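Local coordinates for trichomaglin (Trichosanthes lepiniana, PDB 1SGL), which is an S-like ribonuclease of the RNase T2 family and so probably cleaves single-stranded RNA, at residues L10-A15 with F40-L45. Numbering follows the deposited sequence.
With SO4 (sulfate ion), chain C; SO4 (sulfate ion), chain B.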
loop_
_atom_site.group_PDB
_atom_site.type_symbol
_atom_site.label_atom_id
_atom_site.label_comp_id
_atom_site.label_asym_id
_atom_site.label_seq_id
_atom_site.Cartn_x
_atom_site.Cartn_y
_atom_site.Cartn_z
ATOM N N LEU A 10 6.120 -1.660 -3.054
ATOM C CA LEU A 10 5.356 -1.293 -1.867
ATOM C C LEU A 10 4.099 -0.628 -2.405
ATOM O O LEU A 10 4.157 0.472 -2.948
ATOM C CB LEU A 10 6.122 -0.300 -0.987
ATOM C CG LEU A 10 5.345 0.289 0.206
ATOM C CD1 LEU A 10 4.888 -0.815 1.147
ATOM C CD2 LEU A 10 6.231 1.285 0.949
ATOM N N ALA A 11 2.970 -1.309 -2.266
ATOM C CA ALA A 11 1.696 -0.804 -2.750
ATOM C C ALA A 11 0.937 -0.042 -1.672
ATOM O O ALA A 11 0.723 -0.552 -0.569
ATOM C CB ALA A 11 0.853 -1.961 -3.261
ATOM N N LEU A 12 0.539 1.181 -1.997
ATOM C CA LEU A 12 -0.209 2.026 -1.074
ATOM C C LEU A 12 -1.566 2.338 -1.685
ATOM O O LEU A 12 -1.687 2.477 -2.899
ATOM C CB LEU A 12 0.529 3.337 -0.813
ATOM C CG LEU A 12 1.963 3.255 -0.288
ATOM C CD1 LEU A 12 2.488 4.673 -0.054
ATOM C CD2 LEU A 12 2.007 2.448 1.003
ATOM N N GLN A 13 -2.584 2.451 -0.838
ATOM C CA GLN A 13 -3.930 2.746 -1.299
ATOM C C GLN A 13 -4.415 4.072 -0.755
ATOM O O GLN A 13 -4.126 4.417 0.388
ATOM C CB GLN A 13 -4.892 1.643 -0.853
ATOM C CG GLN A 13 -4.622 0.320 -1.531
ATOM C CD GLN A 13 -5.704 -0.700 -1.293
ATOM O OE1 GLN A 13 -5.589 -1.843 -1.735
ATOM N NE2 GLN A 13 -6.769 -0.299 -0.596
ATOM N N TRP A 14 -5.153 4.811 -1.575
ATOM C CA TRP A 14 -5.699 6.092 -1.156
ATOM C C TRP A 14 -7.013 5.827 -0.422
ATOM O O TRP A 14 -7.994 5.372 -1.019
ATOM C CB TRP A 14 -5.953 7.004 -2.365
ATOM C CG TRP A 14 -6.492 8.349 -1.966
ATOM C CD1 TRP A 14 -7.740 8.845 -2.219
ATOM C CD2 TRP A 14 -5.817 9.347 -1.184
ATOM N NE1 TRP A 14 -7.888 10.089 -1.639
ATOM C CE2 TRP A 14 -6.724 10.419 -0.999
ATOM C CE3 TRP A 14 -4.536 9.439 -0.627
ATOM C CZ2 TRP A 14 -6.390 11.565 -0.279
ATOM C CZ3 TRP A 14 -4.201 10.585 0.093
ATOM C CH2 TRP A 14 -5.127 11.630 0.258
ATOM N N ALA A 15 -7.029 6.121 0.870
ATOM C CA ALA A 15 -8.211 5.876 1.694
ATOM C C ALA A 15 -9.509 6.470 1.145
ATOM O O ALA A 15 -10.550 5.825 1.185
ATOM C CB ALA A 15 -7.964 6.375 3.107
ATOM N N PHE A 40 -2.680 8.009 2.323
ATOM C CA PHE A 40 -2.286 6.777 1.657
ATOM C C PHE A 40 -1.930 5.821 2.792
ATOM O O PHE A 40 -1.218 6.204 3.717
ATOM C CB PHE A 40 -1.032 6.965 0.796
ATOM C CG PHE A 40 -1.309 7.445 -0.599
ATOM C CD1 PHE A 40 -1.017 8.754 -0.971
ATOM C CD2 PHE A 40 -1.877 6.594 -1.537
ATOM C CE1 PHE A 40 -1.289 9.207 -2.271
ATOM C CE2 PHE A 40 -2.156 7.035 -2.833
ATOM C CZ PHE A 40 -1.861 8.338 -3.201
ATOM N N THR A 41 -2.438 4.596 2.731
ATOM C CA THR A 41 -2.127 3.582 3.740
ATOM C C THR A 41 -1.509 2.381 3.020
ATOM O O THR A 41 -1.592 2.256 1.795
ATOM C CB THR A 41 -3.389 3.119 4.519
ATOM O OG1 THR A 41 -4.350 2.570 3.606
ATOM C CG2 THR A 41 -4.011 4.302 5.277
ATOM N N ILE A 42 -0.891 1.500 3.791
ATOM C CA ILE A 42 -0.225 0.324 3.245
ATOM C C ILE A 42 -1.158 -0.798 2.824
ATOM O O ILE A 42 -2.057 -1.178 3.570
ATOM C CB ILE A 42 0.753 -0.264 4.287
ATOM C CG1 ILE A 42 1.803 0.783 4.653
ATOM C CG2 ILE A 42 1.385 -1.553 3.759
ATOM C CD1 ILE A 42 2.539 0.464 5.927
ATOM N N HIS A 43 -0.955 -1.321 1.621
ATOM C CA HIS A 43 -1.739 -2.460 1.183
ATOM C C HIS A 43 -0.826 -3.677 1.357
ATOM O O HIS A 43 -1.251 -4.707 1.872
ATOM C CB HIS A 43 -2.162 -2.360 -0.279
ATOM C CG HIS A 43 -2.908 -3.568 -0.750
ATOM N ND1 HIS A 43 -4.213 -3.823 -0.382
ATOM C CD2 HIS A 43 -2.499 -4.650 -1.455
ATOM C CE1 HIS A 43 -4.574 -5.012 -0.835
ATOM N NE2 HIS A 43 -3.552 -5.535 -1.489
ATOM N N GLY A 44 0.435 -3.547 0.938
ATOM C CA GLY A 44 1.379 -4.647 1.076
ATOM C C GLY A 44 2.701 -4.486 0.336
ATOM O O GLY A 44 2.850 -3.621 -0.534
ATOM N N LEU A 45 3.667 -5.323 0.703
ATOM C CA LEU A 45 4.990 -5.335 0.095
ATOM C C LEU A 45 5.119 -6.672 -0.639
ATOM O O LEU A 45 4.716 -7.711 -0.112
ATOM C CB LEU A 45 6.068 -5.249 1.175
ATOM C CG LEU A 45 7.519 -5.300 0.685
ATOM C CD1 LEU A 45 7.918 -3.937 0.131
ATOM C CD2 LEU A 45 8.437 -5.688 1.826
HETATM S S SO4 C . -8.376 -3.953 1.106
HETATM O O1 SO4 C . -7.646 -3.236 0.044
HETATM O O2 SO4 C . -9.794 -3.554 1.071
HETATM O O3 SO4 C . -7.808 -3.613 2.422
HETATM O O4 SO4 C . -8.261 -5.403 0.880
HETATM S S SO4 B . -2.792 -8.687 -3.647
HETATM O O1 SO4 B . -3.491 -9.291 -4.796
HETATM O O2 SO4 B . -2.129 -9.752 -2.874
HETATM O O3 SO4 B . -3.772 -7.995 -2.795
HETATM O O4 SO4 B . -1.787 -7.712 -4.118
#
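W14 sets the edge of its six-membered ring against the face of F40 in a T-shaped pair, planes at 65° and W14 CE3 3.6 Å from F40 CD1. CG anti to the backbone N turns the indole so that CE3 stands over the F40 ring centre. On the same side of the sheet, L12 CB meets F40 CD2 at 4.1 Å and L12 CD2 packs on I42 CG1. An alanine in place of F40 would probably open a gap beside L12 and deprive the W14 edge of its aromatic partner. Strand 40-47, antiparallel to 7-14 in the central RNase T2 sheet, carries FTIHGLRP, the first conserved active-site segment (CAS I); H43 probably corresponds to the family's active-site histidine. At a classic beta bulge, H43 and G44 both face A11: A11 O accepts H43 N at 2.9 Å and, weakly, G44 N. Q13 lies beside H43, amide plane 11° from the imidazole. H43 NE2 donates to a sulfate O3 (2.8 Å, 172°) and Q13 NE2 weakly to a second; both sulfates, probably from the crystallisation liquor, lie where RNA phosphate may bind. H105 NE2 and Q101 NE2 also hydrogen-bond to a sulfate. Behind the apolar face, V132 and F127 from two helices cover L12.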